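PDB 7D9E: gamma-glutamyltransferase 1 Threonine peptidase. MEROPS family T03 from Pseudomonas nitroreducens, which catalyses transfer of the gamma-glutamyl group from peptides such as glutathione to amino acids, or to water, which releases glutamate. Local coordinates for residues 1-7 / 88-92; 120-124 / 139-143; 163-168 / 180-185. All coordinates share one frame. Residues are numbered along the deposited sequence.

Overall arrangement
Interactions 1 and 3 are buried, with centres 10 Å apart, and both reach the same four-stranded sheet. Interaction 1 packs strand 2-7, which follows Thr1, probably the nucleophile, against the end of strand 84-90 and the loop residues Thr91 and Pro92, without a hydrogen bond between them. Interaction 3 lies at the start of strand 168-173 and the end of strand 176-181, and is rich in hydrogen bonds. Thr91 OG1 and Ser5 OG each probably hydrogen-bond to the backbone of 163-168. Interaction 2 is farther out, partly buried, and joins two loops. Its centre is 20 Å from that of interaction 1, but Arg123 ties it to interaction 3 through a salt bridge to Asp182.

Interaction 1. Residues 1-7 / 88-92; sequences TTHFSIV and VLGTP. With DON (6-diazenyl-5-oxo-L-norleucine), chain D.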
ATOM      1  N   THR B   1      -3.523   4.082   3.181  1.00 22.31           N
ATOM      2  CA  THR B   1      -2.342   3.242   3.228  1.00 18.09           C
ATOM      3  C   THR B   1      -1.208   3.862   4.039  1.00 16.82           C
ATOM      4  O   THR B   1      -1.033   5.089   4.084  1.00 17.10           O
ATOM      5  CB  THR B   1      -1.796   2.974   1.803  1.00 17.50           C
ATOM      6  OG1 THR B   1      -2.840   2.498   0.930  1.00 21.27           O
ATOM      7  CG2 THR B   1      -0.645   1.995   1.821  1.00 18.78           C
ATOM      8  N   THR B   2      -0.431   2.998   4.684  1.00 15.82           N
ATOM      9  CA  THR B   2       0.883   3.381   5.194  1.00 15.51           C
ATOM     10  C   THR B   2       1.812   2.191   5.018  1.00 14.79           C
ATOM     11  O   THR B   2       1.374   1.075   4.733  1.00 15.76           O
ATOM     12  CB  THR B   2       0.815   3.873   6.638  1.00 17.24           C
ATOM     13  OG1 THR B   2       2.046   4.498   6.981  1.00 20.38           O
ATOM     14  CG2 THR B   2       0.531   2.757   7.635  1.00 19.01           C
ATOM     15  N   HIS B   3       3.106   2.450   5.160  1.00 13.85           N
ATOM     16  CA  HIS B   3       4.116   1.444   4.943  1.00 13.44           C
ATOM     17  C   HIS B   3       5.180   1.577   6.021  1.00 15.17           C
ATOM     18  O   HIS B   3       5.558   2.688   6.394  1.00 15.96           O
ATOM     19  CB  HIS B   3       4.807   1.646   3.566  1.00 13.86           C
ATOM     20  CG  HIS B   3       5.837   0.609   3.296  1.00 13.70           C
ATOM     21  ND1 HIS B   3       5.516  -0.646   2.831  1.00 16.18           N
ATOM     22  CD2 HIS B   3       7.177   0.611   3.496  1.00 15.33           C
ATOM     23  CE1 HIS B   3       6.610  -1.384   2.777  1.00 15.73           C
ATOM     24  NE2 HIS B   3       7.634  -0.637   3.170  1.00 15.67           N
ATOM     25  N   PHE B   4       5.740   0.445   6.448  1.00 14.63           N
ATOM     26  CA  PHE B   4       6.960   0.463   7.250  1.00 14.17           C
ATOM     27  C   PHE B   4       7.900  -0.637   6.780  1.00 14.64           C
ATOM     28  O   PHE B   4       7.488  -1.650   6.194  1.00 14.94           O
ATOM     29  CB  PHE B   4       6.678   0.371   8.760  1.00 16.76           C
ATOM     30  CG  PHE B   4       5.987  -0.879   9.208  1.00 16.95           C
ATOM     31  CD1 PHE B   4       6.707  -2.039   9.489  1.00 17.92           C
ATOM     32  CD2 PHE B   4       4.627  -0.897   9.403  1.00 17.75           C
ATOM     33  CE1 PHE B   4       6.084  -3.174   9.935  1.00 19.34           C
ATOM     34  CE2 PHE B   4       3.986  -2.048   9.837  1.00 15.69           C
ATOM     35  CZ  PHE B   4       4.710  -3.174  10.101  1.00 17.24           C
ATOM     36  N   SER B   5       9.191  -0.403   7.053  1.00 14.69           N
ATOM     37  CA  SER B   5      10.288  -1.282   6.651  1.00 15.04           C
ATOM     38  C   SER B   5      11.147  -1.566   7.869  1.00 15.85           C
ATOM     39  O   SER B   5      11.461  -0.642   8.637  1.00 17.27           O
ATOM     40  CB  SER B   5      11.125  -0.570   5.587  1.00 17.09           C
ATOM     41  OG  SER B   5      10.376  -0.415   4.372  1.00 18.00           O
ATOM     42  N   ILE B   6      11.551  -2.836   8.040  1.00 16.78           N
ATOM     43  CA  ILE B   6      12.371  -3.253   9.173  1.00 16.84           C
ATOM     44  C   ILE B   6      13.427  -4.236   8.689  1.00 17.96           C
ATOM     45  O   ILE B   6      13.151  -5.112   7.866  1.00 19.59           O
ATOM     46  CB  ILE B   6      11.538  -3.898  10.298  1.00 18.38           C
ATOM     47  CG1 ILE B   6      10.535  -2.878  10.868  1.00 18.65           C
ATOM     48  CG2 ILE B   6      12.399  -4.415  11.408  1.00 19.57           C
ATOM     49  CD1 ILE B   6       9.423  -3.495  11.688  1.00 20.10           C
ATOM     50  N   VAL B   7      14.634  -4.091   9.218  1.00 17.89           N
ATOM     51  CA  VAL B   7      15.710  -5.058   9.032  1.00 17.76           C
ATOM     52  C   VAL B   7      16.283  -5.347  10.413  1.00 22.17           C
ATOM     53  O   VAL B   7      16.525  -4.417  11.187  1.00 24.85           O
ATOM     54  CB  VAL B   7      16.813  -4.526   8.094  1.00 21.53           C
ATOM     55  CG1 VAL B   7      17.962  -5.533   7.964  1.00 26.74           C
ATOM     56  CG2 VAL B   7      16.232  -4.221   6.725  1.00 21.48           C
ATOM     57  N   VAL B  88      15.082  -2.068   1.338  1.00 17.77           N
ATOM     58  CA  VAL B  88      13.721  -2.393   1.751  1.00 17.53           C
ATOM     59  C   VAL B  88      12.918  -1.119   1.603  1.00 18.21           C
ATOM     60  O   VAL B  88      13.351  -0.067   2.082  1.00 17.63           O
ATOM     61  CB  VAL B  88      13.678  -2.881   3.207  1.00 15.57           C
ATOM     62  CG1 VAL B  88      12.282  -3.380   3.552  1.00 18.38           C
ATOM     63  CG2 VAL B  88      14.693  -4.004   3.428  1.00 17.69           C
ATOM     64  N   LEU B  89      11.787  -1.197   0.903  1.00 16.51           N
ATOM     65  CA  LEU B  89      11.034   0.020   0.666  1.00 14.24           C
ATOM     66  C   LEU B  89       9.580  -0.270   0.332  1.00 14.36           C
ATOM     67  O   LEU B  89       9.214  -1.361  -0.096  1.00 15.88           O
ATOM     68  CB  LEU B  89      11.660   0.899  -0.428  1.00 15.97           C
ATOM     69  CG  LEU B  89      11.480   0.499  -1.897  1.00 15.79           C
ATOM     70  CD1 LEU B  89      11.975   1.626  -2.813  1.00 20.29           C
ATOM     71  CD2 LEU B  89      12.212  -0.772  -2.248  1.00 20.41           C
ATOM     72  N   GLY B  90       8.769   0.764   0.521  1.00 14.44           N
ATOM     73  CA  GLY B  90       7.366   0.722   0.152  1.00 14.52           C
ATOM     74  C   GLY B  90       6.759   2.070   0.452  1.00 14.55           C
ATOM     75  O   GLY B  90       7.418   2.964   1.001  1.00 14.51           O
ATOM     76  N   THR B  91       5.495   2.223   0.087  1.00 13.86           N
ATOM     77  CA  THR B  91       4.866   3.533   0.183  1.00 13.00           C
ATOM     78  C   THR B  91       3.348   3.397   0.065  1.00 14.37           C
ATOM     79  O   THR B  91       2.853   2.474  -0.590  1.00 14.04           O
ATOM     80  CB  THR B  91       5.388   4.470  -0.924  1.00 13.10           C
ATOM     81  OG1 THR B  91       4.785   5.758  -0.814  1.00 15.35           O
ATOM     82  CG2 THR B  91       5.112   3.927  -2.321  1.00 13.73           C
ATOM     83  N   PRO B  92       2.618   4.369   0.617  1.00 14.32           N
ATOM     84  CA  PRO B  92       1.215   4.596   0.254  1.00 15.20           C
ATOM     85  C   PRO B  92       1.120   5.353  -1.064  1.00 16.58           C
ATOM     86  O   PRO B  92       2.120   5.746  -1.665  1.00 14.83           O
ATOM     87  CB  PRO B  92       0.715   5.482   1.386  1.00 15.58           C
ATOM     88  CG  PRO B  92       1.940   6.282   1.819  1.00 14.95           C
ATOM     89  CD  PRO B  92       3.051   5.284   1.699  1.00 14.85           C
TER
HETATM   90  O   DON D 701      -4.875  -1.221  -2.221  1.00 17.87           O
HETATM   91  C   DON D 701      -4.729  -0.092  -2.939  1.00 21.56           C
HETATM   92  OXT DON D 701      -4.046  -0.117  -3.958  1.00 21.60           O
HETATM   93  CA  DON D 701      -5.373   1.099  -2.255  1.00 25.06           C
HETATM   94  N   DON D 701      -6.600   0.727  -1.585  1.00 20.83           N
HETATM   95  CB  DON D 701      -4.214   1.659  -1.404  1.00 24.65           C
HETATM   96  C1E DON D 701      -4.666   2.751  -0.482  1.00 31.15           C
HETATM   97  C1D DON D 701      -3.437   3.408   0.088  1.00 41.76           C
HETATM   98  O1J DON D 701      -2.291   3.010  -0.176  1.00 54.71           O
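His3 lays its imidazole flat over Gly90, whose CA sits above the ring face. Its CA-to-CB bond points toward residues 88-92. A CB on Gly90 would clash with His3 CE1, so the absence of a side chain lets the ring lie there. Strands 2-7 and 88-90 run antiparallel at 176°, but their axes are 6.5 Å apart and no hydrogen bond joins them. They face each other through side chains, as layers do in the stacked sheets of the Ntn-hydrolase fold. Ser5 OG accepts a hydrogen bond from His3 NE2 at 3.0 Å and approaches Val88 CG1 at 3.6 Å. It also bonds to the backbone of Gln168, while His3 ND1 pairs with Thr17. Farther along, Val7 CG2 meets Val88 CG2 at 3.6 Å. Ser5, Ile6 and Val7 pair antiparallel with a strand of the partner chain, which continues the sheet across the interface. At the other end Pro92 packs on Thr1, with Thr1 CB and Pro92 CB 3.6 Å apart. Thr1 is the N-terminal residue and probably the nucleophile. Here its OG1 is covalently bonded to DON, with Thr1 OG1 at 1.4 Å from DON C1D. The inhibitor is thus held as an adduct at the threonine hydroxyl, consistent with nucleophilic attack by Thr1 on the gamma-glutamyl group of substrates.

Interaction 2. Residues 120-124 / 139-143; sequences AAQRV and YAPLT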
ATOM      1  N   ALA B 120      13.739  11.999  -1.368  1.00 15.73           N
ATOM      2  CA  ALA B 120      13.244  13.364  -1.340  1.00 17.16           C
ATOM      3  C   ALA B 120      12.943  13.904  -2.730  1.00 17.35           C
ATOM      4  O   ALA B 120      12.211  14.885  -2.842  1.00 18.47           O
ATOM      5  CB  ALA B 120      14.254  14.297  -0.677  1.00 18.74           C
ATOM      6  N   ALA B 121      13.503  13.301  -3.773  1.00 16.35           N
ATOM      7  CA  ALA B 121      13.345  13.821  -5.119  1.00 16.30           C
ATOM      8  C   ALA B 121      11.880  13.938  -5.518  1.00 15.90           C
ATOM      9  O   ALA B 121      11.036  13.106  -5.151  1.00 16.34           O
ATOM     10  CB  ALA B 121      14.092  12.934  -6.111  1.00 16.95           C
ATOM     11  N   GLN B 122      11.596  14.958  -6.333  1.00 17.70           N
ATOM     12  CA  GLN B 122      10.299  15.078  -6.981  1.00 16.42           C
ATOM     13  C   GLN B 122       9.885  13.761  -7.626  1.00 17.72           C
ATOM     14  O   GLN B 122      10.696  13.089  -8.268  1.00 16.32           O
ATOM     15  CB  GLN B 122      10.384  16.148  -8.070  1.00 16.47           C
ATOM     16  CG  GLN B 122       9.107  16.381  -8.845  1.00 16.84           C
ATOM     17  CD  GLN B 122       9.298  17.483  -9.868  1.00 20.67           C
ATOM     18  OE1 GLN B 122       8.655  18.550  -9.819  1.00 24.15           O
ATOM     19  NE2 GLN B 122      10.219  17.254 -10.771  1.00 21.19           N
ATOM     20  N   ARG B 123       8.613  13.399  -7.444  1.00 15.89           N
ATOM     21  CA  ARG B 123       8.003  12.275  -8.140  1.00 14.61           C
ATOM     22  C   ARG B 123       6.747  12.764  -8.838  1.00 14.84           C
ATOM     23  O   ARG B 123       6.059  13.668  -8.348  1.00 17.49           O
ATOM     24  CB  ARG B 123       7.644  11.114  -7.200  1.00 16.31           C
ATOM     25  CG  ARG B 123       8.878  10.462  -6.600  1.00 16.12           C
ATOM     26  CD  ARG B 123       8.567   9.196  -5.872  1.00 14.22           C
ATOM     27  NE  ARG B 123       7.739   9.367  -4.688  1.00 14.65           N
ATOM     28  CZ  ARG B 123       8.196   9.552  -3.452  1.00 15.39           C
ATOM     29  NH1 ARG B 123       9.502   9.649  -3.228  1.00 16.90           N
ATOM     30  NH2 ARG B 123       7.354   9.679  -2.449  1.00 16.28           N
ATOM     31  N   VAL B 124       6.458  12.173 -10.001  1.00 15.82           N
ATOM     32  CA  VAL B 124       5.252  12.501 -10.759  1.00 15.67           C
ATOM     33  C   VAL B 124       4.615  11.196 -11.208  1.00 15.14           C
ATOM     34  O   VAL B 124       5.199  10.123 -11.075  1.00 17.60           O
ATOM     35  CB  VAL B 124       5.531  13.429 -11.967  1.00 17.59           C
ATOM     36  CG1 VAL B 124       6.115  14.758 -11.475  1.00 20.49           C
ATOM     37  CG2 VAL B 124       6.419  12.752 -12.968  1.00 19.43           C
ATOM     38  N   TYR B 139       4.358  19.202  -2.528  1.00 19.56           N
ATOM     39  CA  TYR B 139       5.707  19.096  -1.985  1.00 19.06           C
ATOM     40  C   TYR B 139       6.764  19.453  -3.022  1.00 19.15           C
ATOM     41  O   TYR B 139       7.728  20.166  -2.712  1.00 20.99           O
ATOM     42  CB  TYR B 139       5.911  17.676  -1.431  1.00 18.58           C
ATOM     43  CG  TYR B 139       7.362  17.317  -1.240  1.00 16.84           C
ATOM     44  CD1 TYR B 139       8.049  17.681  -0.092  1.00 16.73           C
ATOM     45  CD2 TYR B 139       8.033  16.586  -2.206  1.00 16.10           C
ATOM     46  CE1 TYR B 139       9.376  17.357   0.067  1.00 22.34           C
ATOM     47  CE2 TYR B 139       9.358  16.270  -2.057  1.00 16.66           C
ATOM     48  CZ  TYR B 139      10.022  16.642  -0.911  1.00 20.36           C
ATOM     49  OH  TYR B 139      11.353  16.328  -0.748  1.00 23.17           O
ATOM     50  N   ALA B 140       6.605  18.972  -4.257  1.00 18.98           N
ATOM     51  CA  ALA B 140       7.567  19.224  -5.332  1.00 19.99           C
ATOM     52  C   ALA B 140       6.808  19.402  -6.634  1.00 20.19           C
ATOM     53  O   ALA B 140       6.819  18.530  -7.509  1.00 19.68           O
ATOM     54  CB  ALA B 140       8.574  18.079  -5.434  1.00 20.29           C
ATOM     55  N   PRO B 141       6.125  20.526  -6.794  1.00 20.62           N
ATOM     56  CA  PRO B 141       5.267  20.688  -7.969  1.00 22.32           C
ATOM     57  C   PRO B 141       6.082  20.814  -9.244  1.00 20.78           C
ATOM     58  O   PRO B 141       7.245  21.229  -9.232  1.00 23.16           O
ATOM     59  CB  PRO B 141       4.505  21.982  -7.678  1.00 24.73           C
ATOM     60  CG  PRO B 141       5.381  22.727  -6.723  1.00 24.27           C
ATOM     61  CD  PRO B 141       6.034  21.673  -5.872  1.00 23.26           C
ATOM     62  N   LEU B 142       5.457  20.429 -10.351  1.00 23.24           N
ATOM     63  CA  LEU B 142       6.037  20.685 -11.659  1.00 22.89           C
ATOM     64  C   LEU B 142       5.948  22.171 -11.968  1.00 26.08           C
ATOM     65  O   LEU B 142       4.867  22.768 -11.914  1.00 30.02           O
ATOM     66  CB  LEU B 142       5.298  19.881 -12.723  1.00 24.76           C
ATOM     67  CG  LEU B 142       5.728  18.420 -12.813  1.00 24.91           C
ATOM     68  CD1 LEU B 142       4.777  17.620 -13.704  1.00 24.49           C
ATOM     69  CD2 LEU B 142       7.153  18.291 -13.302  1.00 26.16           C
ATOM     70  N   THR B 143       7.091  22.772 -12.282  1.00 23.60           N
ATOM     71  CA  THR B 143       7.143  24.198 -12.547  1.00 26.32           C
ATOM     72  C   THR B 143       8.234  24.474 -13.570  1.00 28.49           C
ATOM     73  O   THR B 143       9.024  23.592 -13.929  1.00 29.05           O
ATOM     74  CB  THR B 143       7.449  25.007 -11.279  1.00 34.11           C
ATOM     75  OG1 THR B 143       8.772  24.691 -10.829  1.00 38.09           O
ATOM     76  CG2 THR B 143       6.451  24.715 -10.177  1.00 43.06           C
TER
HETATM   77  O   HOH W   1       5.300  16.329  -8.039  1.00 22.60           O
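Ala120 ends helix 115-120 and offers its carbonyl to the second loop. Tyr139 OH donates a hydrogen bond to Ala120 O at 2.7 Å, and the oxygen lies near the plane of the ring, at its edge. Ala121 is the first residue to leave helical geometry, and its side chain points away from 139-143. Gln122 comes next and lies closest to Ala140, with Gln122 CA and Ala140 CA 5.2 Å apart. Gln122 CB packs on Ala140 CB at 3.7 Å. The extended Gln122 side chain reaches over the backbone of Ala140 and Pro141. Arg123 turns its side chain the other way, where it forms a salt bridge with Asp182 and a hydrogen bond with Met164. Its backbone still serves this contact: a water lies 2.8 Å from Arg123 O and 2.7 Å from Ala140 O and bridges the two carbonyls. Val124 closes the segment with an apolar touch, Val124 CG1 to Leu142 CD1 at 3.9 Å. Both side chains also pack on Ile134 and on Ile300 of the partner chain. The contact is loop packing away from the active site. It joins the exit of helix 115-120 to the loop between strand 133-136 and helix 144-153. Its chemistry is that of backbone carbonyls met by a hydroxyl at the helix end and by a water between the segments, beside the apolar touches of Gln122 with Ala140 and Val124 with Leu142.

Interaction 3. Residues 163-168 / 180-185; sequences NMGDIQ and ASDPRG
This is a buried loop-to-loop contact at the end of the antiparallel strand pair 168-173 / 176-181. Residues 163-168 lead into the first strand, and residues 180-185 continue from the second. Gln168 and Ser181 form an antiparallel non-hydrogen-bonded pair, CA to CA 4.9 Å, with both side chains on the same face. There Ser181 OG donates to Gln168 OE1 at 3.0 Å. One residue farther out, Ile167 CA and Asp182 CA lie 5.2 Å apart. Asp182 N donates to Ile167 O at 3.0 Å, and Ile167 N donates to Asp182 OD2 at 2.9 Å. Asp182 to Gly185 form a type I turn, with Gly185 N bonded to Asp182 O at 3.1 Å. Asp182, in the t rotamer, also makes an Asx turn: its OD1 accepts from Arg184 N at 2.9 Å. The same oxygen forms a salt bridge with Arg184 NH1 at 2.8 Å. Arg184 has m, t, t for its first three chi angles. Asn163 ND2 donates to Arg184 O at 3.0 Å. Met164 (phi/psi -86/70) centres an inverse gamma turn, closed by a weak bond from Gly165 N to Asn163 O at 2.9 Å. Gly165 follows at 92/-177. A water donates to Asp166 OD1 at 2.5 Å and Asp182 O at 2.7 Å, and accepts from Gln168 NE2 at 3.0 Å. Thr91 OG1, beside the DON pocket, hydrogen-bonds to Asp166 N, so loop 163-168 lies behind the pocket. Asp182 OD2 also pairs with Arg123. One carboxylate thus takes two arginines and two backbone amides, and brings like-charged Arg123 and Arg184 close together.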
ATOM      1  N   ASN B 163       0.220  14.448  -1.091  1.00 21.27           N
ATOM      2  CA  ASN B 163       1.610  14.161  -1.405  1.00 21.45           C
ATOM      3  C   ASN B 163       1.716  12.833  -2.142  1.00 20.95           C
ATOM      4  O   ASN B 163       0.923  11.905  -1.953  1.00 23.32           O
ATOM      5  CB  ASN B 163       2.474  14.262  -0.150  1.00 28.04           C
ATOM      6  CG  ASN B 163       2.754  15.708   0.240  1.00 27.76           C
ATOM      7  OD1 ASN B 163       2.444  16.670  -0.528  1.00 29.62           O
ATOM      8  ND2 ASN B 163       3.291  15.899   1.432  1.00 35.24           N
ATOM      9  N   MET B 164       2.729  12.757  -2.993  0.58 17.62           N
ATOM     10  CA  MET B 164       2.931  11.645  -3.913  0.58 16.95           C
ATOM     11  C   MET B 164       3.699  10.535  -3.198  0.58 18.25           C
ATOM     12  O   MET B 164       4.868  10.256  -3.477  0.58 18.17           O
ATOM     13  CB  MET B 164       3.686  12.152  -5.137  0.58 18.59           C
ATOM     14  CG  MET B 164       3.938  11.134  -6.226  0.58 24.49           C
ATOM     15  SD  MET B 164       2.452  10.842  -7.188  0.58 20.64           S
ATOM     16  CE  MET B 164       2.202  12.432  -7.980  0.58 21.51           C
ATOM     17  N   GLY B 165       3.009   9.890  -2.250  1.00 19.58           N
ATOM     18  CA  GLY B 165       3.617   8.821  -1.489  1.00 18.31           C
ATOM     19  C   GLY B 165       4.273   9.288  -0.208  1.00 18.12           C
ATOM     20  O   GLY B 165       4.226  10.457   0.189  1.00 20.11           O
ATOM     21  N   ASP B 166       4.887   8.310   0.465  1.00 15.48           N
ATOM     22  CA  ASP B 166       5.501   8.439   1.787  1.00 15.17           C
ATOM     23  C   ASP B 166       6.438   7.235   1.918  1.00 15.54           C
ATOM     24  O   ASP B 166       6.173   6.274   2.654  1.00 17.49           O
ATOM     25  CB  ASP B 166       4.462   8.564   2.886  1.00 17.17           C
ATOM     26  CG  ASP B 166       5.071   8.907   4.234  1.00 24.82           C
ATOM     27  OD1 ASP B 166       6.237   9.343   4.291  1.00 28.14           O
ATOM     28  OD2 ASP B 166       4.346   8.804   5.238  1.00 26.59           O
ATOM     29  N   ILE B 167       7.526   7.275   1.172  1.00 14.84           N
ATOM     30  CA  ILE B 167       8.442   6.139   1.127  1.00 14.18           C
ATOM     31  C   ILE B 167       9.116   5.996   2.485  1.00 16.13           C
ATOM     32  O   ILE B 167       9.614   6.975   3.070  1.00 17.07           O
ATOM     33  CB  ILE B 167       9.474   6.389   0.019  1.00 16.64           C
ATOM     34  CG1 ILE B 167       8.852   6.268  -1.389  1.00 18.76           C
ATOM     35  CG2 ILE B 167      10.621   5.369   0.146  1.00 19.84           C
ATOM     36  CD1 ILE B 167       8.792   4.854  -1.945  1.00 20.04           C
ATOM     37  N   GLN B 168       9.201   4.757   2.965  1.00 16.35           N
ATOM     38  CA  GLN B 168       9.960   4.422   4.159  1.00 15.64           C
ATOM     39  C   GLN B 168      10.933   3.338   3.727  1.00 17.61           C
ATOM     40  O   GLN B 168      10.504   2.258   3.314  1.00 17.98           O
ATOM     41  CB  GLN B 168       9.063   3.923   5.283  1.00 16.74           C
ATOM     42  CG  GLN B 168       7.983   4.904   5.685  1.00 16.97           C
ATOM     43  CD  GLN B 168       8.536   6.200   6.194  1.00 21.74           C
ATOM     44  OE1 GLN B 168       9.613   6.232   6.797  1.00 23.92           O
ATOM     45  NE2 GLN B 168       7.780   7.258   6.011  1.00 23.96           N
ATOM     46  N   ALA B 180      15.753   6.015   5.475  1.00 19.67           N
ATOM     47  CA  ALA B 180      15.225   7.249   4.916  1.00 20.81           C
ATOM     48  C   ALA B 180      13.715   7.238   5.099  1.00 18.82           C
ATOM     49  O   ALA B 180      13.038   6.266   4.728  1.00 18.80           O
ATOM     50  CB  ALA B 180      15.554   7.389   3.425  1.00 24.67           C
ATOM     51  N   SER B 181      13.210   8.341   5.654  1.00 19.70           N
ATOM     52  CA  SER B 181      11.788   8.621   5.803  1.00 17.83           C
ATOM     53  C   SER B 181      11.439   9.808   4.917  1.00 17.40           C
ATOM     54  O   SER B 181      12.098  10.855   4.958  1.00 20.33           O
ATOM     55  CB  SER B 181      11.453   8.946   7.256  1.00 27.96           C
ATOM     56  OG  SER B 181      11.779   7.840   8.086  1.00 29.85           O
ATOM     57  N   ASP B 182      10.397   9.640   4.128  1.00 18.62           N
ATOM     58  CA  ASP B 182      10.035  10.648   3.140  1.00 16.27           C
ATOM     59  C   ASP B 182       9.749  11.987   3.799  1.00 17.89           C
ATOM     60  O   ASP B 182       8.957  12.051   4.743  1.00 17.16           O
ATOM     61  CB  ASP B 182       8.766  10.139   2.450  1.00 15.79           C
ATOM     62  CG  ASP B 182       8.578  10.702   1.054  1.00 18.44           C
ATOM     63  OD1 ASP B 182       8.721  11.938   0.884  1.00 17.18           O
ATOM     64  OD2 ASP B 182       8.244   9.922   0.143  1.00 17.37           O
ATOM     65  N   PRO B 183      10.359  13.073   3.329  1.00 16.50           N
ATOM     66  CA  PRO B 183      10.001  14.394   3.848  1.00 17.59           C
ATOM     67  C   PRO B 183       8.572  14.801   3.549  1.00 17.29           C
ATOM     68  O   PRO B 183       8.120  15.820   4.100  1.00 20.27           O
ATOM     69  CB  PRO B 183      11.017  15.336   3.189  1.00 20.03           C
ATOM     70  CG  PRO B 183      11.613  14.575   2.075  1.00 25.67           C
ATOM     71  CD  PRO B 183      11.352  13.120   2.244  1.00 18.27           C
ATOM     72  N   ARG B 184       7.847  14.040   2.716  1.00 16.80           N
ATOM     73  CA  ARG B 184       6.433  14.315   2.501  1.00 17.04           C
ATOM     74  C   ARG B 184       5.592  13.994   3.724  1.00 18.77           C
ATOM     75  O   ARG B 184       4.456  14.478   3.831  1.00 23.07           O
ATOM     76  CB  ARG B 184       5.932  13.464   1.338  1.00 15.53           C
ATOM     77  CG  ARG B 184       6.384  13.999  -0.041  1.00 16.63           C
ATOM     78  CD  ARG B 184       6.145  12.975  -1.107  1.00 15.49           C
ATOM     79  NE  ARG B 184       6.717  13.325  -2.388  1.00 14.67           N
ATOM     80  CZ  ARG B 184       7.999  13.163  -2.726  1.00 15.53           C
ATOM     81  NH1 ARG B 184       8.888  12.675  -1.860  1.00 17.07           N
ATOM     82  NH2 ARG B 184       8.438  13.462  -3.946  1.00 17.29           N
ATOM     83  N   GLY B 185       6.101  13.167   4.626  1.00 19.01           N
ATOM     84  CA  GLY B 185       5.342  12.743   5.786  1.00 16.94           C
ATOM     85  C   GLY B 185       6.074  12.973   7.082  1.00 16.59           C
ATOM     86  O   GLY B 185       7.024  13.750   7.140  1.00 23.48           O
TER
HETATM   87  O   HOH W   2       7.590  10.231   6.228  1.00 17.47           O